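Local coordinates for protein beta-N-acetylhexosaminidase (Mycobacterium smegmatis, PDB 4YYF) that probably hydrolyses terminal non-reducing N-acetyl-D-hexosamine residues from N-acetyl-beta-D-hexosaminides, as a member of glycosyl hydrolase family 3, at residues L99-L113 and R142-A156. The protein carries 1 engineered substitution. Sequence-based numbering, arbitrary orientation.
With ACT (acetate ion), chain E.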
loop_
_atom_site.group_PDB
_atom_site.type_symbol
_atom_site.label_atom_id
_atom_site.label_comp_id
_atom_site.label_asym_id
_atom_site.label_seq_id
_atom_site.Cartn_x
_atom_site.Cartn_y
_atom_site.Cartn_z
ATOM N N LEU A 99 -4.632 14.556 5.136
ATOM C CA LEU A 99 -4.807 13.715 3.957
ATOM C C LEU A 99 -3.515 12.977 3.636
ATOM O O LEU A 99 -2.431 13.573 3.659
ATOM C CB LEU A 99 -5.201 14.582 2.755
ATOM C CG LEU A 99 -5.479 13.903 1.415
ATOM C CD1 LEU A 99 -6.693 12.989 1.546
ATOM C CD2 LEU A 99 -5.707 14.965 0.308
ATOM N N ALA A 100 -3.621 11.681 3.354
ATOM C CA ALA A 100 -2.459 10.927 2.878
ATOM C C ALA A 100 -2.465 10.937 1.362
ATOM O O ALA A 100 -3.505 10.749 0.734
ATOM C CB ALA A 100 -2.478 9.485 3.400
ATOM N N VAL A 101 -1.303 11.166 0.766
ATOM C CA VAL A 101 -1.199 11.253 -0.682
ATOM C C VAL A 101 -0.176 10.222 -1.126
ATOM O O VAL A 101 0.991 10.342 -0.790
ATOM C CB VAL A 101 -0.737 12.658 -1.106
ATOM C CG1 VAL A 101 -0.574 12.734 -2.644
ATOM C CG2 VAL A 101 -1.758 13.701 -0.609
ATOM N N SER A 102 -0.622 9.210 -1.867
ATOM C CA SER A 102 0.229 8.064 -2.171
ATOM C C SER A 102 0.480 7.936 -3.664
ATOM O O SER A 102 -0.243 8.522 -4.475
ATOM C CB SER A 102 -0.395 6.781 -1.621
ATOM O OG SER A 102 -1.695 6.581 -2.162
ATOM N N VAL A 103 1.502 7.152 -4.019
ATOM C CA VAL A 103 1.917 6.983 -5.403
ATOM C C VAL A 103 2.760 5.707 -5.524
ATOM O O VAL A 103 3.382 5.277 -4.545
ATOM C CB VAL A 103 2.746 8.219 -5.878
ATOM C CG1 VAL A 103 4.080 8.311 -5.106
ATOM C CG2 VAL A 103 3.000 8.164 -7.394
ATOM N N ASP A 104 2.757 5.095 -6.705
ATOM C CA ASP A 104 3.728 4.053 -7.048
ATOM C C ASP A 104 4.994 4.693 -7.626
ATOM O O ASP A 104 5.071 4.949 -8.822
ATOM C CB ASP A 104 3.171 3.106 -8.112
ATOM C CG ASP A 104 2.307 1.995 -7.538
ATOM O OD1 ASP A 104 2.312 1.786 -6.305
ATOM O OD2 ASP A 104 1.624 1.310 -8.338
ATOM N N GLU A 105 5.996 4.938 -6.795
ATOM C CA GLU A 105 7.242 5.525 -7.288
ATOM C C GLU A 105 8.423 4.617 -6.920
ATOM O O GLU A 105 9.108 4.838 -5.914
ATOM C CB GLU A 105 7.400 6.953 -6.743
ATOM C CG GLU A 105 8.585 7.721 -7.288
ATOM C CD GLU A 105 8.755 7.581 -8.788
ATOM O OE1 GLU A 105 9.708 6.900 -9.216
ATOM O OE2 GLU A 105 7.951 8.164 -9.549
ATOM N N GLU A 106 8.632 3.583 -7.738
ATOM C CA GLU A 106 9.649 2.548 -7.498
ATOM C C GLU A 106 10.907 2.810 -8.305
ATOM O O GLU A 106 12.003 2.406 -7.912
ATOM C CB GLU A 106 9.110 1.168 -7.918
ATOM C CG GLU A 106 7.823 0.744 -7.214
ATOM C CD GLU A 106 7.181 -0.483 -7.842
ATOM O OE1 GLU A 106 7.915 -1.294 -8.457
ATOM O OE2 GLU A 106 5.938 -0.631 -7.721
ATOM N N GLY A 107 10.735 3.454 -9.459
ATOM C CA GLY A 107 11.816 3.624 -10.417
ATOM C C GLY A 107 11.619 2.645 -11.554
ATOM O O GLY A 107 10.777 1.746 -11.462
ATOM N N GLY A 108 12.388 2.798 -12.627
ATOM C CA GLY A 108 12.289 1.882 -13.752
ATOM C C GLY A 108 10.921 1.905 -14.415
ATOM O O GLY A 108 10.451 2.964 -14.859
ATOM N N ARG A 109 10.280 0.740 -14.493
ATOM C CA ARG A 109 8.996 0.619 -15.184
ATOM C C ARG A 109 7.823 1.203 -14.401
ATOM O O ARG A 109 6.759 1.465 -14.967
ATOM C CB ARG A 109 8.715 -0.845 -15.530
ATOM C CG ARG A 109 9.518 -1.353 -16.739
ATOM C CD ARG A 109 9.186 -2.809 -17.044
ATOM N NE ARG A 109 9.357 -3.609 -15.838
ATOM C CZ ARG A 109 8.488 -4.503 -15.385
ATOM N NH1 ARG A 109 7.372 -4.759 -16.060
ATOM N NH2 ARG A 109 8.759 -5.162 -14.261
ATOM N N VAL A 110 8.011 1.391 -13.099
ATOM C CA VAL A 110 6.962 1.949 -12.252
ATOM C C VAL A 110 7.411 3.240 -11.575
ATOM O O VAL A 110 7.907 3.241 -10.450
ATOM C CB VAL A 110 6.503 0.922 -11.197
ATOM C CG1 VAL A 110 5.307 1.451 -10.420
ATOM C CG2 VAL A 110 6.125 -0.382 -11.889
ATOM N N SER A 111 7.209 4.352 -12.264
ATOM C CA SER A 111 7.753 5.621 -11.807
ATOM C C SER A 111 6.797 6.734 -12.223
ATOM O O SER A 111 7.094 7.521 -13.124
ATOM C CB SER A 111 9.135 5.819 -12.426
ATOM O OG SER A 111 9.831 6.898 -11.836
ATOM N N ARG A 112 5.644 6.797 -11.560
ATOM C CA ARG A 112 4.579 7.708 -11.986
ATOM C C ARG A 112 4.969 9.189 -11.878
ATOM O O ARG A 112 4.366 10.032 -12.526
ATOM C CB ARG A 112 3.292 7.430 -11.197
ATOM C CG ARG A 112 2.824 5.964 -11.241
ATOM C CD ARG A 112 2.850 5.373 -12.653
ATOM N NE ARG A 112 2.281 4.019 -12.700
ATOM C CZ ARG A 112 2.771 3.015 -13.422
ATOM N NH1 ARG A 112 3.850 3.190 -14.170
ATOM N NH2 ARG A 112 2.180 1.828 -13.398
ATOM N N LEU A 113 5.994 9.500 -11.085
ATOM C CA LEU A 113 6.433 10.895 -10.945
ATOM C C LEU A 113 7.682 11.260 -11.765
ATOM O O LEU A 113 8.212 12.377 -11.647
ATOM C CB LEU A 113 6.648 11.230 -9.469
ATOM C CG LEU A 113 5.433 11.020 -8.556
ATOM C CD1 LEU A 113 5.803 11.368 -7.108
ATOM C CD2 LEU A 113 4.249 11.863 -9.035
ATOM N N ARG A 142 15.132 11.218 -3.880
ATOM C CA ARG A 142 13.831 11.139 -4.539
ATOM C C ARG A 142 12.669 11.313 -3.575
ATOM O O ARG A 142 11.660 11.912 -3.918
ATOM C CB ARG A 142 13.708 9.848 -5.347
ATOM C CG ARG A 142 14.645 9.857 -6.548
ATOM C CD ARG A 142 14.665 8.510 -7.254
ATOM N NE ARG A 142 13.473 8.260 -8.065
ATOM C CZ ARG A 142 13.248 8.835 -9.247
ATOM N NH1 ARG A 142 14.101 9.732 -9.724
ATOM N NH2 ARG A 142 12.163 8.523 -9.950
ATOM N N GLY A 143 12.826 10.811 -2.360
ATOM C CA GLY A 143 11.857 11.063 -1.305
ATOM C C GLY A 143 11.636 12.549 -1.044
ATOM O O GLY A 143 10.505 12.990 -0.873
ATOM N N ARG A 144 12.714 13.324 -0.993
ATOM C CA ARG A 144 12.586 14.759 -0.774
ATOM C C ARG A 144 11.857 15.394 -1.943
ATOM O O ARG A 144 11.043 16.293 -1.750
ATOM C CB ARG A 144 13.961 15.401 -0.577
ATOM C CG ARG A 144 14.587 15.064 0.767
ATOM C CD ARG A 144 16.046 15.449 0.828
ATOM N NE ARG A 144 16.615 15.149 2.146
ATOM C CZ ARG A 144 17.910 15.147 2.423
ATOM N NH1 ARG A 144 18.789 15.418 1.464
ATOM N NH2 ARG A 144 18.329 14.861 3.656
ATOM N N LYS A 145 12.143 14.919 -3.155
ATOM C CA LYS A 145 11.482 15.443 -4.351
ATOM C C LYS A 145 9.994 15.121 -4.324
ATOM O O LYS A 145 9.180 15.931 -4.760
ATOM C CB LYS A 145 12.148 14.929 -5.634
ATOM C CG LYS A 145 13.522 15.532 -5.915
ATOM C CD LYS A 145 14.206 14.796 -7.066
ATOM C CE LYS A 145 15.620 15.288 -7.310
ATOM N NZ LYS A 145 16.226 14.661 -8.543
HETATM N N MSE A 146 9.640 13.951 -3.795
HETATM C CA MSE A 146 8.229 13.598 -3.589
HETATM C C MSE A 146 7.538 14.456 -2.532
HETATM O O MSE A 146 6.399 14.876 -2.716
HETATM C CB MSE A 146 8.095 12.117 -3.178
HETATM C CG MSE A 146 8.401 11.159 -4.296
HETATM SE SE MSE A 146 8.270 9.333 -3.624
HETATM C CE MSE A 146 10.047 8.701 -4.174
ATOM N N ARG A 147 8.224 14.695 -1.416
ATOM C CA ARG A 147 7.707 15.572 -0.371
ATOM C C ARG A 147 7.405 16.964 -0.918
ATOM O O ARG A 147 6.381 17.547 -0.581
ATOM C CB ARG A 147 8.714 15.722 0.770
ATOM C CG ARG A 147 8.964 14.481 1.622
ATOM C CD ARG A 147 7.721 13.971 2.337
ATOM N NE ARG A 147 7.031 14.936 3.200
ATOM C CZ ARG A 147 7.465 15.355 4.386
ATOM N NH1 ARG A 147 8.654 14.965 4.840
ATOM N NH2 ARG A 147 6.723 16.204 5.102
ATOM N N ASP A 148 8.307 17.504 -1.740
ATOM C CA ASP A 148 8.099 18.822 -2.362
ATOM C C ASP A 148 6.787 18.869 -3.149
ATOM O O ASP A 148 6.145 19.921 -3.275
ATOM C CB ASP A 148 9.248 19.162 -3.312
ATOM C CG ASP A 148 10.323 20.006 -2.668
ATOM O OD1 ASP A 148 10.015 20.773 -1.723
ATOM O OD2 ASP A 148 11.483 19.919 -3.132
ATOM N N LEU A 149 6.386 17.719 -3.672
ATOM C CA LEU A 149 5.162 17.632 -4.463
ATOM C C LEU A 149 3.938 17.301 -3.619
ATOM O O LEU A 149 2.834 17.175 -4.149
ATOM C CB LEU A 149 5.321 16.585 -5.580
ATOM C CG LEU A 149 6.392 16.880 -6.630
ATOM C CD1 LEU A 149 6.582 15.675 -7.553
ATOM C CD2 LEU A 149 6.010 18.106 -7.467
ATOM N N GLY A 150 4.110 17.164 -2.308
ATOM C CA GLY A 150 2.968 16.874 -1.448
ATOM C C GLY A 150 2.686 15.400 -1.216
ATOM O O GLY A 150 1.676 15.046 -0.593
ATOM N N VAL A 151 3.568 14.530 -1.702
ATOM C CA VAL A 151 3.396 13.092 -1.487
ATOM C C VAL A 151 3.756 12.753 -0.039
ATOM O O VAL A 151 4.744 13.264 0.477
ATOM C CB VAL A 151 4.289 12.293 -2.464
ATOM C CG1 VAL A 151 4.342 10.805 -2.081
ATOM C CG2 VAL A 151 3.788 12.470 -3.891
ATOM N N THR A 152 2.955 11.900 0.606
ATOM C CA THR A 152 3.246 11.420 1.968
ATOM C C THR A 152 3.561 9.922 2.074
ATOM O O THR A 152 4.195 9.461 3.049
ATOM C CB THR A 152 2.121 11.790 2.963
ATOM O OG1 THR A 152 0.924 11.056 2.668
ATOM C CG2 THR A 152 1.820 13.271 2.882
ATOM N N VAL A 153 3.127 9.161 1.079
ATOM C CA VAL A 153 3.291 7.710 1.088
ATOM C C VAL A 153 3.799 7.247 -0.266
ATOM O O VAL A 153 3.241 7.631 -1.288
ATOM C CB VAL A 153 1.945 6.985 1.342
ATOM C CG1 VAL A 153 2.141 5.469 1.288
ATOM C CG2 VAL A 153 1.334 7.388 2.686
ATOM N N ASP A 154 4.844 6.418 -0.278
ATOM C CA ASP A 154 5.289 5.779 -1.519
ATOM C C ASP A 154 5.077 4.278 -1.389
ATOM O O ASP A 154 5.574 3.658 -0.446
ATOM C CB ASP A 154 6.782 6.074 -1.794
ATOM C CG ASP A 154 7.260 5.552 -3.155
ATOM O OD1 ASP A 154 6.435 5.049 -3.957
ATOM O OD2 ASP A 154 8.477 5.671 -3.452
ATOM N N PHE A 155 4.365 3.682 -2.341
ATOM C CA PHE A 155 4.200 2.231 -2.337
ATOM C C PHE A 155 5.469 1.589 -2.873
ATOM O O PHE A 155 5.503 1.066 -3.983
ATOM C CB PHE A 155 2.983 1.832 -3.162
ATOM C CG PHE A 155 1.676 2.299 -2.569
ATOM C CD1 PHE A 155 1.398 2.084 -1.219
ATOM C CD2 PHE A 155 0.743 2.974 -3.345
ATOM C CE1 PHE A 155 0.175 2.512 -0.655
ATOM C CE2 PHE A 155 -0.474 3.412 -2.791
ATOM C CZ PHE A 155 -0.751 3.169 -1.441
ATOM N N ALA A 156 6.518 1.662 -2.062
ATOM C CA ALA A 156 7.828 1.117 -2.393
ATOM C C ALA A 156 8.582 1.020 -1.082
ATOM O O ALA A 156 8.296 1.771 -0.155
ATOM C CB ALA A 156 8.554 2.059 -3.385
HETATM C C ACT E . 17.281 11.101 -8.144
HETATM O O ACT E . 17.003 12.254 -7.748
HETATM O OXT ACT E . 16.641 10.705 -9.141
HETATM C CH3 ACT E . 18.298 10.246 -7.448
HETATM O O HOH W 1 11.718 6.175 -7.524
#
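Val-101 and Thr-152 join the two segments where strand 153-154 comes up beside strand 100-107. Threonine suits its place because its hydroxyl can accept: Thr-152 OG1 takes the N-H of Val-101 at 2.9 Å, standing in for a backbone carbonyl; its chi1 of 68° sets OG1 between the residue's own N and C, facing the neighbouring strand. Val-101 O in turn receives two N-H groups, Thr-152 N in its carbonyl plane and Val-153 N from above it. Further along, Phe-155 N meets Val-103 O in a nearly straight bond of 2.9 Å.

Asp-154 carries the pairing on with its side chain. With CG anti to the backbone N (chi1 -174°), OD1 accepts Glu-105 N on its syn side, while OD2 lies 2.7 Å from Glu-105 O.

The carboxylate of Glu-105 reaches the last turns of helix 132-148. Arg-142 NH2 forms a salt bridge to its OE1 (3.0 Å), which lies in the guanidinium plane, yet the approach is from above the carboxylate, the two planes being 73° apart. Ser-111 OG gives OE1 a second bond and Leu-113 N holds OE2, which fixes the carboxylate's rotation. A water bridges Glu-105 OE1 and Arg-142 NE.

Apolar groups fill in between: selenomethionine Met-146 lays CE against Glu-105 CG (3.6 Å), and Leu-113 CD1 reaches Met-146 CG and Val-151 CG2. Gly-150, at positive phi, closes the helix in a Schellman motif; a side chain there would jam against the preceding carbonyl O. At the far end of the pairing, CE2 and CZ of the Phe-155 ring rest against Ser-102 CB and OG, and the ring meets Tyr-288 edge-to-face.

Strand 100-107, helix 132-148 and parallel strand 153-154 thus form a beta-alpha-beta crossover, the repeating element of the TIM-barrel domain of glycosyl hydrolase family 3.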